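Side-chain contacts in aminopeptidase C (Lactobacillus rhamnosus, PDB 4K7C), which probably removes N-terminal residues from peptides, as a cysteine aminopeptidase of the papain-like peptidase C1 family: residues A[227-230]-A[236-239]; A[238-243]-A[250-255]. One frame throughout, in Å; residues are numbered along the deposited sequence. Where two conformers were deposited one is given.

Contact 1: residues A[227-230]-A[236-239]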
ATOM      1  N   ASP A 227       5.414 -12.192 -39.311  1.00 20.79           N
ATOM      2  CA  ASP A 227       6.536 -13.092 -39.030  1.00 23.03           C
ATOM      3  C   ASP A 227       6.491 -13.571 -37.589  1.00 23.63           C
ATOM      4  O   ASP A 227       6.065 -12.812 -36.701  1.00 26.59           O
ATOM      5  CB  ASP A 227       7.843 -12.385 -39.264  1.00 24.03           C
ATOM      6  CG  ASP A 227       8.117 -12.075 -40.689  1.00 27.56           C
ATOM      7  OD1 ASP A 227       7.376 -12.449 -41.637  1.00 29.71           O
ATOM      8  OD2 ASP A 227       9.191 -11.452 -40.868  1.00 29.96           O
ATOM      9  N   PHE A 228       6.884 -14.816 -37.362  1.00 25.74           N
ATOM     10  CA  PHE A 228       6.902 -15.424 -36.033  1.00 22.02           C
ATOM     11  C   PHE A 228       8.360 -15.785 -35.722  1.00 24.27           C
ATOM     12  O   PHE A 228       8.945 -16.574 -36.463  1.00 24.20           O
ATOM     13  CB  PHE A 228       6.052 -16.646 -36.087  1.00 22.11           C
ATOM     14  CG  PHE A 228       5.918 -17.408 -34.776  1.00 21.59           C
ATOM     15  CD1 PHE A 228       5.783 -16.745 -33.562  1.00 23.77           C
ATOM     16  CD2 PHE A 228       5.835 -18.764 -34.796  1.00 21.50           C
ATOM     17  CE1 PHE A 228       5.647 -17.450 -32.380  1.00 22.83           C
ATOM     18  CE2 PHE A 228       5.624 -19.489 -33.630  1.00 24.22           C
ATOM     19  CZ  PHE A 228       5.535 -18.820 -32.421  1.00 24.29           C
ATOM     20  N   GLU A 229       8.963 -15.173 -34.686  1.00 23.66           N
ATOM     21  CA  GLU A 229      10.310 -15.461 -34.268  1.00 21.65           C
ATOM     22  C   GLU A 229      10.259 -15.917 -32.777  1.00 21.84           C
ATOM     23  O   GLU A 229       9.525 -15.318 -32.005  1.00 19.17           O
ATOM     24  CB  GLU A 229      11.146 -14.170 -34.296  1.00 24.37           C
ATOM     25  CG  GLU A 229      11.459 -13.587 -35.657  1.00 25.59           C
ATOM     26  CD  GLU A 229      12.387 -12.376 -35.591  1.00 31.92           C
ATOM     27  OE1 GLU A 229      13.609 -12.557 -35.459  1.00 23.04           O
ATOM     28  OE2 GLU A 229      11.895 -11.231 -35.846  1.00 32.96           O
ATOM     29  N   TYR A 230      10.952 -16.976 -32.432  1.00 22.17           N
ATOM     30  CA  TYR A 230      10.990 -17.500 -31.093  1.00 21.59           C
ATOM     31  C   TYR A 230      12.252 -18.364 -30.867  1.00 22.71           C
ATOM     32  O   TYR A 230      12.942 -18.710 -31.801  1.00 22.38           O
ATOM     33  CB  TYR A 230       9.751 -18.318 -30.761  1.00 21.13           C
ATOM     34  CG  TYR A 230       9.643 -19.597 -31.537  1.00 23.49           C
ATOM     35  CD1 TYR A 230       9.047 -19.639 -32.817  1.00 23.53           C
ATOM     36  CD2 TYR A 230      10.138 -20.777 -31.009  1.00 22.35           C
ATOM     37  CE1 TYR A 230       8.995 -20.790 -33.542  1.00 22.44           C
ATOM     38  CE2 TYR A 230      10.043 -21.940 -31.724  1.00 25.65           C
ATOM     39  CZ  TYR A 230       9.497 -21.921 -32.991  1.00 23.20           C
ATOM     40  OH  TYR A 230       9.430 -23.084 -33.639  1.00 25.36           O
ATOM     41  N   ASN A 236      17.259 -22.850 -29.268  1.00 19.97           N
ATOM     42  CA  ASN A 236      17.467 -22.633 -30.685  1.00 23.25           C
ATOM     43  C   ASN A 236      16.482 -21.576 -31.193  1.00 22.26           C
ATOM     44  O   ASN A 236      15.294 -21.667 -30.933  1.00 22.51           O
ATOM     45  CB  ASN A 236      17.247 -23.909 -31.472  1.00 25.03           C
ATOM     46  CG  ASN A 236      18.248 -24.993 -31.068  1.00 29.22           C
ATOM     47  OD1 ASN A 236      19.464 -24.770 -31.025  1.00 34.24           O
ATOM     48  ND2 ASN A 236      17.741 -26.135 -30.772  1.00 32.52           N
ATOM     49  N   TYR A 237      17.016 -20.657 -31.993  1.00 21.61           N
ATOM     50  CA  TYR A 237      16.227 -19.614 -32.612  1.00 22.24           C
ATOM     51  C   TYR A 237      15.514 -20.148 -33.851  1.00 22.22           C
ATOM     52  O   TYR A 237      16.078 -20.950 -34.608  1.00 22.95           O
ATOM     53  CB  TYR A 237      17.161 -18.472 -33.013  1.00 21.28           C
ATOM     54  CG  TYR A 237      16.560 -17.400 -33.919  1.00 20.85           C
ATOM     55  CD1 TYR A 237      15.914 -16.282 -33.375  1.00 20.61           C
ATOM     56  CD2 TYR A 237      16.658 -17.490 -35.300  1.00 21.30           C
ATOM     57  CE1 TYR A 237      15.380 -15.280 -34.202  1.00 22.14           C
ATOM     58  CE2 TYR A 237      16.111 -16.514 -36.128  1.00 23.89           C
ATOM     59  CZ  TYR A 237      15.474 -15.403 -35.582  1.00 21.06           C
ATOM     60  OH  TYR A 237      14.999 -14.453 -36.435  1.00 21.47           O
ATOM     61  N   HIS A 238      14.295 -19.652 -34.065  1.00 20.50           N
ATOM     62  CA  HIS A 238      13.462 -19.977 -35.236  1.00 21.32           C
ATOM     63  C   HIS A 238      12.769 -18.736 -35.751  1.00 21.39           C
ATOM     64  O   HIS A 238      12.358 -17.850 -34.950  1.00 18.93           O
ATOM     65  CB  HIS A 238      12.371 -21.016 -34.893  1.00 23.24           C
ATOM     66  CG  HIS A 238      12.899 -22.306 -34.367  1.00 26.38           C
ATOM     67  ND1 HIS A 238      13.209 -23.360 -35.195  1.00 29.12           N
ATOM     68  CD2 HIS A 238      13.084 -22.767 -33.101  1.00 28.17           C
ATOM     69  CE1 HIS A 238      13.622 -24.393 -34.469  1.00 28.58           C
ATOM     70  NE2 HIS A 238      13.562 -24.060 -33.195  1.00 27.79           N
ATOM     71  N   ILE A 239      12.678 -18.625 -37.092  1.00 20.03           N
ATOM     72  CA  ILE A 239      11.909 -17.579 -37.735  1.00 21.23           C
ATOM     73  C   ILE A 239      11.047 -18.160 -38.847  1.00 22.87           C
ATOM     74  O   ILE A 239      11.534 -18.938 -39.654  1.00 21.79           O
ATOM     75  CB  ILE A 239      12.778 -16.437 -38.244  1.00 22.86           C
ATOM     76  CG1 ILE A 239      11.862 -15.363 -38.802  1.00 24.07           C
ATOM     77  CG2 ILE A 239      13.852 -16.879 -39.218  1.00 23.27           C
ATOM     78  CD1 ILE A 239      12.594 -14.096 -39.086  1.00 26.67           C
TER
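Tyr230, which is buried, and His238 pack closely on one face of two paired strands, whereas on the other face Glu229, Tyr237 and Ile239 meet more loosely, all three partly exposed. The Tyr230 side chain takes the crowded position between its own backbone N and carbonyl carbon (chi1 67°), and its ring is thereby carried across toward the neighbouring strand. His238 CB rests over a face of that ring, 3.9 Å from its centroid in a CH-pi contact. The two rings are near parallel, at 23°, but slid so far apart that they barely overlap: Tyr230 CE2 comes within 3.4 Å of His238 CD2, while Tyr230 OH lies over the rim of the imidazole face. The imidazole's polar end is engaged elsewhere, through NE2, by Asp232 OD2, while the other carboxylate oxygen, Asp232 OD1, accepts from the backbone N of Asn236. Strands 226-231 and 237-243 form a two-stranded antiparallel hairpin, and Tyr230 and His238 are a hydrogen-bonded pair within it. Tyr230 N reaches His238 O at 3.0 Å, and His238 N returns to Tyr230 O at 2.8 Å. The next pair, Glu229 with Ile239, is non-hydrogen-bonded and sends its side chains to the opposite face. There Glu229 CG lies alongside Ile239 CG1 at 3.6 Å. The same chain, extended beyond CG, takes its carboxylate on to Tyr237, whose hydroxyl donates a short bond of 2.5 Å from Tyr237 OH to Glu229 OE1. The oxygen sits at the ring's edge, in its plane, with the carboxylate turned 87° to the ring. Asp372 of a second subunit brings a like charge close to Glu229 OE1, which would probably raise the proton affinity of one of the two carboxylates at this subunit boundary.

Contact 2: residues A[238-243]-A[250-255]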
ATOM      1  N   HIS A 238      14.295 -19.652 -34.065  1.00 20.50           N
ATOM      2  CA  HIS A 238      13.462 -19.977 -35.236  1.00 21.32           C
ATOM      3  C   HIS A 238      12.769 -18.736 -35.751  1.00 21.39           C
ATOM      4  O   HIS A 238      12.358 -17.850 -34.950  1.00 18.93           O
ATOM      5  CB  HIS A 238      12.371 -21.016 -34.893  1.00 23.24           C
ATOM      6  CG  HIS A 238      12.899 -22.306 -34.367  1.00 26.38           C
ATOM      7  ND1 HIS A 238      13.209 -23.360 -35.195  1.00 29.12           N
ATOM      8  CD2 HIS A 238      13.084 -22.767 -33.101  1.00 28.17           C
ATOM      9  CE1 HIS A 238      13.622 -24.393 -34.469  1.00 28.58           C
ATOM     10  NE2 HIS A 238      13.562 -24.060 -33.195  1.00 27.79           N
ATOM     11  N   ILE A 239      12.678 -18.625 -37.092  1.00 20.03           N
ATOM     12  CA  ILE A 239      11.909 -17.579 -37.735  1.00 21.23           C
ATOM     13  C   ILE A 239      11.047 -18.160 -38.847  1.00 22.87           C
ATOM     14  O   ILE A 239      11.534 -18.938 -39.654  1.00 21.79           O
ATOM     15  CB  ILE A 239      12.778 -16.437 -38.244  1.00 22.86           C
ATOM     16  CG1 ILE A 239      11.862 -15.363 -38.802  1.00 24.07           C
ATOM     17  CG2 ILE A 239      13.852 -16.879 -39.218  1.00 23.27           C
ATOM     18  CD1 ILE A 239      12.594 -14.096 -39.086  1.00 26.67           C
ATOM     19  N   ASP A 240       9.769 -17.819 -38.827  1.00 20.32           N
ATOM     20  CA  ASP A 240       8.836 -18.325 -39.799  1.00 23.09           C
ATOM     21  C   ASP A 240       8.158 -17.062 -40.384  1.00 23.45           C
ATOM     22  O   ASP A 240       7.513 -16.286 -39.670  1.00 26.41           O
ATOM     23  CB  ASP A 240       7.891 -19.279 -39.102  1.00 25.16           C
ATOM     24  CG  ASP A 240       7.064 -20.103 -40.019  1.00 32.92           C
ATOM     25  OD1 ASP A 240       7.023 -19.808 -41.225  1.00 33.10           O
ATOM     26  OD2 ASP A 240       6.394 -21.025 -39.474  1.00 29.90           O
ATOM     27  N   ARG A 241       8.386 -16.802 -41.677  1.00 23.23           N
ATOM     28  CA  ARG A 241       7.968 -15.581 -42.312  1.00 22.27           C
ATOM     29  C   ARG A 241       6.672 -15.591 -43.106  1.00 22.21           C
ATOM     30  O   ARG A 241       6.265 -16.623 -43.612  1.00 24.23           O
ATOM     31  CB  ARG A 241       9.133 -15.063 -43.138  1.00 26.02           C
ATOM     32  CG  ARG A 241      10.353 -14.787 -42.217  1.00 28.96           C
ATOM     33  CD  ARG A 241      11.468 -14.270 -43.001  1.00 35.32           C
ATOM     34  NE  ARG A 241      11.338 -12.835 -43.131  1.00 33.84           N
ATOM     35  CZ  ARG A 241      12.256 -12.124 -43.780  1.00 39.65           C
ATOM     36  NH1 ARG A 241      12.099 -10.827 -43.909  1.00 36.99           N
ATOM     37  NH2 ARG A 241      13.321 -12.743 -44.282  1.00 41.00           N
ATOM     38  N   GLU A 242       6.002 -14.447 -43.135  1.00 21.69           N
ATOM     39  CA  GLU A 242       4.797 -14.248 -43.917  1.00 23.96           C
ATOM     40  C   GLU A 242       3.651 -15.277 -43.658  1.00 24.18           C
ATOM     41  O   GLU A 242       2.969 -15.764 -44.546  1.00 22.73           O
ATOM     42  CB  GLU A 242       5.213 -14.302 -45.368  1.00 32.89           C
ATOM     43  CG  GLU A 242       6.327 -13.319 -45.640  1.00 35.70           C
ATOM     44  CD  GLU A 242       6.063 -12.659 -46.924  1.00 47.46           C
ATOM     45  OE1 GLU A 242       5.591 -11.498 -46.856  1.00 67.16           O
ATOM     46  OE2 GLU A 242       6.226 -13.368 -47.952  1.00 49.05           O
ATOM     47  N   LEU A 243       3.477 -15.605 -42.400  1.00 18.83           N
ATOM     48  CA  LEU A 243       2.340 -16.399 -41.955  1.00 18.78           C
ATOM     49  C   LEU A 243       1.071 -15.536 -42.022  1.00 16.42           C
ATOM     50  O   LEU A 243       1.115 -14.286 -41.951  1.00 17.36           O
ATOM     51  CB  LEU A 243       2.605 -16.895 -40.555  1.00 18.98           C
ATOM     52  CG  LEU A 243       3.668 -17.959 -40.299  1.00 22.93           C
ATOM     53  CD1 LEU A 243       4.032 -18.019 -38.836  1.00 25.33           C
ATOM     54  CD2 LEU A 243       3.162 -19.299 -40.762  1.00 24.93           C
ATOM     55  N   LYS A 250      -2.982 -23.736 -39.055  0.50 21.04           N
ATOM     56  CA  LYS A 250      -2.758 -25.017 -39.738  0.50 20.16           C
ATOM     57  C   LYS A 250      -1.400 -25.628 -39.373  0.50 19.34           C
ATOM     58  O   LYS A 250      -1.308 -26.802 -39.148  0.50 19.54           O
ATOM     59  CB  LYS A 250      -2.959 -24.849 -41.266  0.50 21.72           C
ATOM     60  CG  LYS A 250      -4.403 -24.489 -41.664  0.50 22.32           C
ATOM     61  CD  LYS A 250      -4.600 -24.337 -43.195  0.50 25.51           C
ATOM     62  CE  LYS A 250      -5.976 -24.842 -43.628  0.50 25.71           C
ATOM     63  NZ  LYS A 250      -6.877 -23.685 -43.577  0.50 27.06           N
ATOM     64  N   LYS A 251      -0.346 -24.820 -39.257  1.00 19.49           N
ATOM     65  CA  LYS A 251       1.006 -25.328 -39.001  1.00 19.85           C
ATOM     66  C   LYS A 251       1.324 -25.635 -37.546  1.00 20.90           C
ATOM     67  O   LYS A 251       1.873 -26.710 -37.258  1.00 19.64           O
ATOM     68  CB  LYS A 251       2.046 -24.382 -39.585  1.00 21.52           C
ATOM     69  CG  LYS A 251       3.491 -24.762 -39.324  1.00 25.44           C
ATOM     70  CD  LYS A 251       4.462 -23.953 -40.153  1.00 28.12           C
ATOM     71  CE  LYS A 251       5.916 -24.203 -39.740  1.00 28.16           C
ATOM     72  NZ  LYS A 251       6.801 -23.303 -40.533  1.00 30.92           N
ATOM     73  N   TYR A 252       0.896 -24.754 -36.650  1.00 19.37           N
ATOM     74  CA  TYR A 252       1.279 -24.854 -35.241  1.00 19.47           C
ATOM     75  C   TYR A 252       0.275 -25.611 -34.390  1.00 19.72           C
ATOM     76  O   TYR A 252       0.674 -26.239 -33.411  1.00 20.09           O
ATOM     77  CB  TYR A 252       1.681 -23.436 -34.675  1.00 20.96           C
ATOM     78  CG  TYR A 252       2.920 -22.940 -35.227  1.00 20.99           C
ATOM     79  CD1 TYR A 252       4.163 -23.266 -34.617  1.00 21.25           C
ATOM     80  CD2 TYR A 252       2.938 -22.151 -36.395  1.00 20.51           C
ATOM     81  CE1 TYR A 252       5.359 -22.807 -35.184  1.00 24.52           C
ATOM     82  CE2 TYR A 252       4.142 -21.685 -36.967  1.00 20.64           C
ATOM     83  CZ  TYR A 252       5.345 -22.040 -36.359  1.00 24.78           C
ATOM     84  OH  TYR A 252       6.575 -21.620 -36.896  1.00 29.61           O
ATOM     85  N   VAL A 253      -0.993 -25.631 -34.814  1.00 19.88           N
ATOM     86  CA  VAL A 253      -2.000 -26.392 -34.105  1.00 20.31           C
ATOM     87  C   VAL A 253      -2.402 -27.611 -34.923  1.00 21.71           C
ATOM     88  O   VAL A 253      -2.276 -28.748 -34.454  1.00 21.36           O
ATOM     89  CB  VAL A 253      -3.232 -25.507 -33.735  1.00 19.73           C
ATOM     90  CG1 VAL A 253      -4.217 -26.298 -32.857  1.00 20.72           C
ATOM     91  CG2 VAL A 253      -2.796 -24.323 -32.880  1.00 20.58           C
ATOM     92  N   GLY A 254      -2.946 -27.409 -36.114  1.00 23.54           N
ATOM     93  CA  GLY A 254      -3.107 -28.535 -37.027  1.00 23.17           C
ATOM     94  C   GLY A 254      -4.307 -29.440 -36.779  1.00 25.15           C
ATOM     95  O   GLY A 254      -4.401 -30.518 -37.390  1.00 25.22           O
ATOM     96  N   TRP A 255      -5.278 -28.992 -35.955  1.00 22.27           N
ATOM     97  CA  TRP A 255      -6.477 -29.760 -35.683  1.00 21.21           C
ATOM     98  C   TRP A 255      -7.507 -29.656 -36.795  1.00 22.72           C
ATOM     99  O   TRP A 255      -7.510 -28.707 -37.540  1.00 25.16           O
ATOM    100  CB  TRP A 255      -7.124 -29.256 -34.388  1.00 21.74           C
ATOM    101  CG  TRP A 255      -6.309 -29.355 -33.210  1.00 21.27           C
ATOM    102  CD1 TRP A 255      -5.085 -29.868 -33.100  1.00 22.51           C
ATOM    103  CD2 TRP A 255      -6.677 -28.906 -31.883  1.00 24.13           C
ATOM    104  NE1 TRP A 255      -4.642 -29.798 -31.800  1.00 23.90           N
ATOM    105  CE2 TRP A 255      -5.610 -29.192 -31.041  1.00 26.64           C
ATOM    106  CE3 TRP A 255      -7.809 -28.308 -31.362  1.00 27.47           C
ATOM    107  CZ2 TRP A 255      -5.622 -28.876 -29.655  1.00 26.27           C
ATOM    108  CZ3 TRP A 255      -7.832 -27.995 -29.980  1.00 24.72           C
ATOM    109  CH2 TRP A 255      -6.741 -28.310 -29.160  1.00 26.40           C
TER
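In Asp240 (chi1 -167°) and Lys251 (chi1 177°) alike CG points away from the backbone N, and the two side chains meet from opposite directions, Lys251 running fully extended to its ammonium group. Asp240 belongs to the second strand of the hairpin, Lys251 and Tyr252 to helix 245-253, so this polar cluster ties the hairpin strand to the helix that follows it in the chain. One oxygen takes both bonds. Lys251 NZ approaches Asp240 OD2 from above the carboxylate plane, 51° out of it, in a short salt bridge of 2.5 Å. Tyr252 OH donates to the same Asp240 OD2 at 2.7 Å, on the anti lone pair, with the oxygen lying near the plane of the phenol ring at its edge. The lysine's charge would be expected to favour the ionised carboxylate, and two donors arriving from different directions restrict its rotation. Were Asp240 replaced by an alanine, the Lys251 ammonium would probably lose this carboxylate mate and the hydroxyl of the buried Tyr252 this acceptor, and the lysine tip would be freer to swing. Beyond its hydroxyl, the Tyr252 ring is set among aromatic neighbours: it stacks with Phe248, meets Phe87 at a slant and lies edge-to-face with Phe228. Leu243, past the corner that the chain turns at Glu242, adds a modest apolar touch as its side chain crosses that of Tyr252 at about a right angle, bringing Leu243 CD1 to 4.1 Å from Tyr252 CE2.

In the fold
Contacts 1 and 2 follow one another along strand 237-243, with centres about 10 Å apart; their segments share His238 and Ile239, which touch across contact 1 but not across contact 2. Contact 1 pairs this strand with its hairpin partner; contact 2 fastens its later part to helix 245-253. Phe228 bridges them: Phe228 O lies 2.8 Å from Asp240 N, a probable hydrogen bond, and Phe228 CB packs 3.7 Å from Leu243 CD1. Farther along, Asp227 OD1 lies 2.8 Å from Glu242 N, probably another bond at the corner. A glycerol, probably from the crystallisation liquor, lies about 3 Å from the Phe228 side chain. Arg241 also reaches a second subunit, forming a salt bridge to its Asp375.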